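Long-range contacts in putative hydrolase (PDB 3CMN), which is a putative hydrolase of the zincin-like metallopeptidase family, probably cleaving peptide bonds with the help of a metal ion: residues A[61-66]-A[269-274]; A[57-62]-A[185-190]; A[92-97]-A[305-310]. One frame throughout, in Å; residues are numbered along the deposited sequence.

Interaction 1 (A[61-66]-A[269-274])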
# COMPACT_ATOMS: atom_id res chain seq x y z
N ASP A 61 -16.34 4.01 -11.26
CA ASP A 61 -17.40 3.29 -11.97
C ASP A 61 -17.36 1.80 -11.71
O ASP A 61 -18.39 1.18 -11.47
CB ASP A 61 -17.30 3.54 -13.48
CG ASP A 61 -18.36 2.77 -14.27
OD1 ASP A 61 -19.55 3.11 -14.16
OD2 ASP A 61 -17.99 1.81 -14.99
N TYR A 62 -16.17 1.22 -11.78
CA TYR A 62 -16.05 -0.21 -11.56
C TYR A 62 -16.40 -0.61 -10.12
O TYR A 62 -16.91 -1.71 -9.89
CB TYR A 62 -14.62 -0.67 -11.88
CG TYR A 62 -14.42 -2.16 -11.67
CD1 TYR A 62 -15.10 -3.09 -12.45
CD2 TYR A 62 -13.55 -2.63 -10.70
CE1 TYR A 62 -14.92 -4.46 -12.26
CE2 TYR A 62 -13.36 -4.00 -10.51
CZ TYR A 62 -14.05 -4.91 -11.29
OH TYR A 62 -13.85 -6.26 -11.10
N LEU A 63 -16.14 0.28 -9.17
CA LEU A 63 -16.42 0.00 -7.77
C LEU A 63 -17.73 0.61 -7.28
O LEU A 63 -18.19 0.31 -6.18
CB LEU A 63 -15.27 0.51 -6.89
CG LEU A 63 -13.89 -0.10 -7.14
CD1 LEU A 63 -12.88 0.57 -6.22
CD2 LEU A 63 -13.95 -1.61 -6.91
N GLY A 64 -18.34 1.46 -8.09
CA GLY A 64 -19.60 2.06 -7.70
C GLY A 64 -19.56 2.99 -6.50
O GLY A 64 -20.58 3.19 -5.83
N VAL A 65 -18.39 3.56 -6.22
CA VAL A 65 -18.24 4.51 -5.12
C VAL A 65 -17.31 5.59 -5.59
O VAL A 65 -16.55 5.40 -6.54
CB VAL A 65 -17.64 3.88 -3.85
CG1 VAL A 65 -18.67 3.03 -3.15
CG2 VAL A 65 -16.41 3.05 -4.21
N ARG A 66 -17.37 6.73 -4.93
CA ARG A 66 -16.52 7.84 -5.29
C ARG A 66 -15.65 8.18 -4.11
O ARG A 66 -15.86 7.68 -3.00
CB ARG A 66 -17.39 9.04 -5.69
CG ARG A 66 -18.14 8.84 -7.00
CD ARG A 66 -18.90 10.09 -7.39
NE ARG A 66 -20.11 10.27 -6.60
CZ ARG A 66 -21.28 9.70 -6.88
NH1 ARG A 66 -21.42 8.92 -7.95
NH2 ARG A 66 -22.32 9.92 -6.09
N ASN A 269 -5.55 -5.98 -6.79
CA ASN A 269 -4.97 -6.66 -7.94
C ASN A 269 -6.07 -7.15 -8.88
O ASN A 269 -5.83 -7.41 -10.06
CB ASN A 269 -4.09 -7.84 -7.51
CG ASN A 269 -2.75 -7.40 -6.92
OD1 ASN A 269 -2.15 -6.42 -7.37
ND2 ASN A 269 -2.27 -8.13 -5.90
N HIS A 270 -7.28 -7.28 -8.35
CA HIS A 270 -8.40 -7.73 -9.16
C HIS A 270 -8.92 -6.59 -10.02
O HIS A 270 -9.27 -6.78 -11.18
CB HIS A 270 -9.54 -8.24 -8.28
CG HIS A 270 -10.71 -8.72 -9.06
ND1 HIS A 270 -10.76 -9.97 -9.63
CD2 HIS A 270 -11.86 -8.10 -9.42
CE1 HIS A 270 -11.88 -10.10 -10.32
NE2 HIS A 270 -12.57 -8.98 -10.20
N VAL A 271 -8.98 -5.40 -9.43
CA VAL A 271 -9.44 -4.23 -10.14
C VAL A 271 -8.42 -3.90 -11.24
O VAL A 271 -8.77 -3.39 -12.29
CB VAL A 271 -9.59 -3.02 -9.17
CG1 VAL A 271 -10.15 -1.83 -9.91
CG2 VAL A 271 -10.49 -3.40 -8.01
N MET A 272 -7.15 -4.22 -10.98
CA MET A 272 -6.10 -3.98 -11.96
C MET A 272 -6.37 -4.79 -13.23
O MET A 272 -6.33 -4.26 -14.34
CB MET A 272 -4.73 -4.37 -11.38
CG MET A 272 -4.12 -3.32 -10.46
SD MET A 272 -4.13 -1.69 -11.24
CE MET A 272 -3.03 -2.01 -12.69
N ASN A 273 -6.65 -6.08 -13.06
CA ASN A 273 -6.95 -6.97 -14.17
C ASN A 273 -8.16 -6.53 -14.99
O ASN A 273 -8.17 -6.65 -16.21
CB ASN A 273 -7.21 -8.38 -13.64
CG ASN A 273 -5.94 -9.10 -13.29
OD1 ASN A 273 -5.20 -9.54 -14.16
ND2 ASN A 273 -5.69 -9.24 -11.99
N ALA A 274 -9.18 -6.01 -14.31
CA ALA A 274 -10.40 -5.58 -14.97
C ALA A 274 -10.37 -4.19 -15.59
O ALA A 274 -11.08 -3.93 -16.56
CB ALA A 274 -11.57 -5.69 -13.99
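In both Y62 and H270 CG stands anti to the backbone N (chi1 -180°). Each ring therefore leaves its helix beside its own carbonyl carbon, and the two meet between helix 41-63 and helix 248-279. The contact sits where helix 41-63 ends in a Schellman motif. G64, with positive phi, is the C-prime residue; V65 N probably bonds back to A60 O, and G64 N makes a weak bond to D61 O.

The Y62 ring carries most of the contact. Its CD2 lies 3.6 Å from V271 CG1, and the two side chains slide past each other in opposite directions. V271 CG2 sits in the ring plane at the edge, 3.9 Å from Y62 CE2. A274 CB approaches obliquely, 3.7 Å from Y62 CZ. L63 adds a second apolar contact to the same valine, with L63 CD2 4.0 Å from V271 CG2. V271 also touches T187 of helix 174-193, which carries an HExxH sequence pattern and is probably the metal-site helix of this family.

The side chains of Y62 and H270 cross at about a right angle. H270 ND1 is hydrogen-bonded to N325 OD1 of helix 319-331, which would limit rotation of the imidazole. At its edge the imidazole has Y62 OH near its plane, 3.1 Å from H270 NE2.

Interaction 2 (A[57-62]-A[185-190])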
# COMPACT_ATOMS: atom_id res chain seq x y z
N PRO A 57 -12.15 8.13 -12.46
CA PRO A 57 -13.46 7.77 -13.03
C PRO A 57 -13.62 6.28 -13.31
O PRO A 57 -14.61 5.67 -12.92
CB PRO A 57 -13.53 8.60 -14.31
CG PRO A 57 -12.73 9.82 -13.98
CD PRO A 57 -11.53 9.21 -13.25
N LEU A 58 -12.64 5.69 -14.00
CA LEU A 58 -12.70 4.26 -14.33
C LEU A 58 -12.81 3.40 -13.08
O LEU A 58 -13.49 2.37 -13.09
CB LEU A 58 -11.47 3.84 -15.13
CG LEU A 58 -11.59 3.83 -16.66
CD1 LEU A 58 -12.18 5.15 -17.17
CD2 LEU A 58 -10.20 3.60 -17.28
N ILE A 59 -12.14 3.82 -12.02
CA ILE A 59 -12.17 3.06 -10.78
C ILE A 59 -13.48 3.30 -10.04
O ILE A 59 -14.09 2.36 -9.52
CB ILE A 59 -10.95 3.40 -9.91
CG1 ILE A 59 -9.68 2.98 -10.67
CG2 ILE A 59 -11.01 2.65 -8.58
CD1 ILE A 59 -8.39 3.33 -9.96
N ALA A 60 -13.91 4.56 -10.01
CA ALA A 60 -15.15 4.94 -9.35
C ALA A 60 -16.32 4.14 -9.94
O ALA A 60 -17.18 3.65 -9.20
CB ALA A 60 -15.41 6.44 -9.54
N ASP A 61 -16.34 4.01 -11.26
CA ASP A 61 -17.40 3.29 -11.97
C ASP A 61 -17.36 1.80 -11.71
O ASP A 61 -18.39 1.18 -11.47
CB ASP A 61 -17.30 3.54 -13.48
CG ASP A 61 -18.36 2.77 -14.27
OD1 ASP A 61 -19.55 3.11 -14.16
OD2 ASP A 61 -17.99 1.81 -14.99
N TYR A 62 -16.17 1.22 -11.78
CA TYR A 62 -16.05 -0.21 -11.56
C TYR A 62 -16.40 -0.61 -10.12
O TYR A 62 -16.91 -1.71 -9.89
CB TYR A 62 -14.62 -0.67 -11.88
CG TYR A 62 -14.42 -2.16 -11.67
CD1 TYR A 62 -15.10 -3.09 -12.45
CD2 TYR A 62 -13.55 -2.63 -10.70
CE1 TYR A 62 -14.92 -4.46 -12.26
CE2 TYR A 62 -13.36 -4.00 -10.51
CZ TYR A 62 -14.05 -4.91 -11.29
OH TYR A 62 -13.85 -6.26 -11.10
N GLU A 185 -2.12 2.92 -7.82
CA GLU A 185 -2.17 3.97 -6.81
C GLU A 185 -3.61 4.41 -6.49
O GLU A 185 -4.00 4.54 -5.33
CB GLU A 185 -1.39 5.18 -7.31
CG GLU A 185 -0.70 5.98 -6.27
CD GLU A 185 0.67 5.43 -5.95
OE1 GLU A 185 0.73 4.32 -5.38
OE2 GLU A 185 1.67 6.11 -6.27
N MET A 186 -4.37 4.69 -7.55
CA MET A 186 -5.74 5.14 -7.39
C MET A 186 -6.59 4.04 -6.78
O MET A 186 -7.48 4.32 -5.98
CB MET A 186 -6.31 5.59 -8.74
CG MET A 186 -7.70 6.23 -8.65
SD MET A 186 -7.66 7.87 -7.95
CE MET A 186 -7.86 7.47 -6.31
N THR A 187 -6.31 2.80 -7.15
CA THR A 187 -7.08 1.70 -6.61
C THR A 187 -6.96 1.71 -5.09
O THR A 187 -7.98 1.69 -4.38
CB THR A 187 -6.61 0.34 -7.18
OG1 THR A 187 -6.84 0.33 -8.60
CG2 THR A 187 -7.40 -0.80 -6.57
N HIS A 188 -5.74 1.77 -4.58
CA HIS A 188 -5.52 1.79 -3.15
C HIS A 188 -6.08 3.02 -2.45
O HIS A 188 -6.44 2.96 -1.27
CB HIS A 188 -4.04 1.61 -2.84
CG HIS A 188 -3.54 0.25 -3.17
ND1 HIS A 188 -2.68 -0.45 -2.35
CD2 HIS A 188 -3.84 -0.58 -4.20
CE1 HIS A 188 -2.47 -1.66 -2.86
NE2 HIS A 188 -3.16 -1.76 -3.98
N ALA A 189 -6.18 4.13 -3.17
CA ALA A 189 -6.73 5.35 -2.59
C ALA A 189 -8.21 5.10 -2.32
O ALA A 189 -8.76 5.52 -1.30
CB ALA A 189 -6.55 6.51 -3.54
N PHE A 190 -8.84 4.40 -3.26
CA PHE A 190 -10.25 4.06 -3.14
C PHE A 190 -10.44 3.07 -1.98
O PHE A 190 -11.27 3.28 -1.11
CB PHE A 190 -10.76 3.42 -4.45
CG PHE A 190 -11.35 4.41 -5.43
CD1 PHE A 190 -10.53 5.27 -6.17
CD2 PHE A 190 -12.73 4.50 -5.60
CE1 PHE A 190 -11.07 6.20 -7.05
CE2 PHE A 190 -13.29 5.43 -6.50
CZ PHE A 190 -12.46 6.29 -7.22
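I59, two residues after P57, where helix 41-63 is kinked because the proline has no N-H to bond to the preceding turn, meets M186, T187 and F190 at once. It lies about one turn before the end of the helix. The I59 side chain splits into two branches with different partners. Along one branch CG1 is anti to the carbonyl carbon and the chain runs on extended (chi2 177°). Its CD1 packs against the base of the methionine: I59 CD1 is 3.3 Å from M186 CG and equally close to M186 CB, both tighter than usual van der Waals contact. I59 CD1 also reaches T187, at 3.6 Å from T187 OG1. That hydroxyl is hydrogen-bonded to L183 O in its own helix, one turn back.

The other branch lies over a ring. I59 CG2 stands over the centre of the F190 face, 3.6 Å from the ring centroid and 14° off the normal, a CH-pi contact.

The partner helix 174-193 bears the sequence pattern HExxH (H184, E185, H188), consistent with the metal-binding helix of zincins, though no metal is bound to it here. E185 and H188 do not touch segment 57-62; H188 meets Y142 and E265 instead. M186, T187 and F190 supply the packing surface. The segments cross at -45° with their axes 10.0 Å apart.

A60 follows and continues the packing at the same ring. A60 CA comes obliquely to 3.4 Å from F190 CE2, and A60 CB is 3.8 Å from F190 CZ. L63, a turn further on, touches F190 as well.

Interaction 3 (A[92-97]-A[305-310])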
# COMPACT_ATOMS: atom_id res chain seq x y z
N GLN A 92 6.24 8.65 14.12
CA GLN A 92 5.01 8.47 14.88
C GLN A 92 4.54 7.03 15.01
O GLN A 92 3.77 6.69 15.91
CB GLN A 92 3.91 9.35 14.31
CG GLN A 92 3.81 10.64 15.08
CD GLN A 92 3.18 11.75 14.29
OE1 GLN A 92 2.10 11.59 13.72
NE2 GLN A 92 3.85 12.89 14.26
N LEU A 93 4.99 6.17 14.10
CA LEU A 93 4.64 4.77 14.16
C LEU A 93 5.33 4.18 15.38
O LEU A 93 5.04 3.07 15.80
CB LEU A 93 5.11 4.03 12.91
CG LEU A 93 4.55 4.46 11.56
CD1 LEU A 93 5.20 3.62 10.47
CD2 LEU A 93 3.03 4.29 11.55
N PHE A 94 6.28 4.93 15.94
CA PHE A 94 7.04 4.49 17.11
C PHE A 94 6.55 5.10 18.42
O PHE A 94 7.12 4.83 19.47
CB PHE A 94 8.53 4.81 16.94
CG PHE A 94 9.20 4.06 15.83
CD1 PHE A 94 9.20 4.56 14.53
CD2 PHE A 94 9.85 2.85 16.08
CE1 PHE A 94 9.84 3.88 13.50
CE2 PHE A 94 10.49 2.16 15.07
CZ PHE A 94 10.49 2.68 13.77
N ARG A 95 5.52 5.94 18.37
CA ARG A 95 4.99 6.55 19.58
C ARG A 95 4.57 5.53 20.64
O ARG A 95 4.83 5.72 21.83
CB ARG A 95 3.83 7.49 19.25
CG ARG A 95 4.27 8.75 18.52
CD ARG A 95 3.29 9.91 18.70
NE ARG A 95 3.83 11.15 18.13
CZ ARG A 95 3.40 12.37 18.44
NH1 ARG A 95 2.42 12.54 19.32
NH2 ARG A 95 3.96 13.43 17.87
N PRO A 96 3.91 4.43 20.23
CA PRO A 96 3.49 3.43 21.22
C PRO A 96 4.68 2.82 21.97
O PRO A 96 4.53 2.34 23.10
CB PRO A 96 2.76 2.39 20.37
CG PRO A 96 2.19 3.21 19.26
CD PRO A 96 3.34 4.12 18.91
N ILE A 97 5.85 2.83 21.34
CA ILE A 97 7.05 2.27 21.95
C ILE A 97 7.81 3.31 22.76
O ILE A 97 8.39 3.00 23.80
CB ILE A 97 8.00 1.67 20.88
CG1 ILE A 97 7.33 0.48 20.18
CG2 ILE A 97 9.31 1.23 21.52
CD1 ILE A 97 6.93 -0.66 21.11
N PHE A 305 6.19 -3.25 9.72
CA PHE A 305 5.32 -3.63 10.83
C PHE A 305 6.16 -4.13 12.01
O PHE A 305 5.98 -3.68 13.14
CB PHE A 305 4.32 -4.73 10.42
CG PHE A 305 3.12 -4.21 9.67
CD1 PHE A 305 3.14 -4.10 8.28
CD2 PHE A 305 1.97 -3.83 10.35
CE1 PHE A 305 2.03 -3.63 7.58
CE2 PHE A 305 0.85 -3.36 9.66
CZ PHE A 305 0.88 -3.25 8.27
N ARG A 306 7.07 -5.06 11.74
CA ARG A 306 7.92 -5.64 12.77
C ARG A 306 8.84 -4.62 13.43
O ARG A 306 9.12 -4.71 14.62
CB ARG A 306 8.77 -6.74 12.17
CG ARG A 306 7.95 -7.86 11.56
CD ARG A 306 8.81 -8.59 10.57
NE ARG A 306 8.17 -9.77 10.03
CZ ARG A 306 7.79 -10.81 10.75
NH1 ARG A 306 7.97 -10.83 12.07
NH2 ARG A 306 7.25 -11.87 10.16
N LEU A 307 9.32 -3.67 12.64
CA LEU A 307 10.19 -2.61 13.13
C LEU A 307 9.47 -1.81 14.22
O LEU A 307 10.04 -1.50 15.27
CB LEU A 307 10.57 -1.70 11.97
CG LEU A 307 11.48 -0.50 12.26
CD1 LEU A 307 12.80 -0.97 12.87
CD2 LEU A 307 11.71 0.26 10.97
N THR A 308 8.20 -1.50 13.96
CA THR A 308 7.39 -0.73 14.90
C THR A 308 6.74 -1.55 16.01
O THR A 308 6.07 -1.00 16.87
CB THR A 308 6.29 0.06 14.16
OG1 THR A 308 5.54 -0.83 13.32
CG2 THR A 308 6.90 1.15 13.32
N GLY A 309 6.91 -2.87 15.98
CA GLY A 309 6.33 -3.67 17.05
C GLY A 309 5.19 -4.61 16.72
O GLY A 309 4.51 -5.10 17.63
N LEU A 310 4.95 -4.85 15.43
CA LEU A 310 3.90 -5.77 15.00
C LEU A 310 4.61 -6.93 14.31
O LEU A 310 4.81 -6.92 13.09
CB LEU A 310 2.93 -5.09 14.02
CG LEU A 310 2.04 -4.01 14.63
CD1 LEU A 310 2.63 -2.63 14.36
CD2 LEU A 310 0.64 -4.12 14.06
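F94 and T308 meet through a ring and a methyl group, their side chains crossing at about a right angle. From F94 CB the chain steps to CG, which lies anti to the carbonyl carbon (chi1 -65°). The ring then reaches across to segment 305-310. T308 CG2 stands over the middle of one face, 4.0 Å from the F94 centroid and 12° off the normal, a CH-pi contact. Of the outer ring atoms, F94 CE1 is near the same T308 CG2 methyl. F94 CE2 lies 3.7 Å from L307 O. At the tip, F94 CZ is 3.7 Å from L307 CG, which approaches the ring edge near its plane. Elsewhere the ring meets the ring of W20, with their planes at about 55°. An alanine here would probably open a gap beside W20 and leave the T308 methyl and L307 CG without the ring they pack on.

The T308 methyl is wedged from a second direction as well. L93 CB is 3.4 Å from T308 CG2, a tight pair. T308 OG1 faces the end of helix 283-307, with V304 O and F305 O both within reach of its one proton. Further along, I97 CG1 lies 3.8 Å from T308 O.

On one side the contact is formed by the type I beta turn Q92-R95 and the start of helix 95-102. On the other it is the C-terminal end of helix 283-307. There L310 N bonds to F305 O at 2.8 Å, G309 N bonds weakly to R306 O, and G309 has positive phi: a Schellman motif.

Overall arrangement
Interactions 1 and 2 are neighbours, with centres 6 Å apart. They share D61 and Y62 on helix 41-63, which packs against helix 174-193 in interaction 2 and helix 248-279 in interaction 1. The three helices pack against one another here. Interaction 3 lies on the opposite side of the chain's centre; its centre is 32 Å from that of interaction 1 and 30 Å from that of interaction 2. Its 305-310 segment ends helix 283-307, which follows helix 248-279. Along the chain its segments alternate with those of the other two. All three contacts join parts of the sequence over 120 residues apart in a largely helical, zincin-like chain.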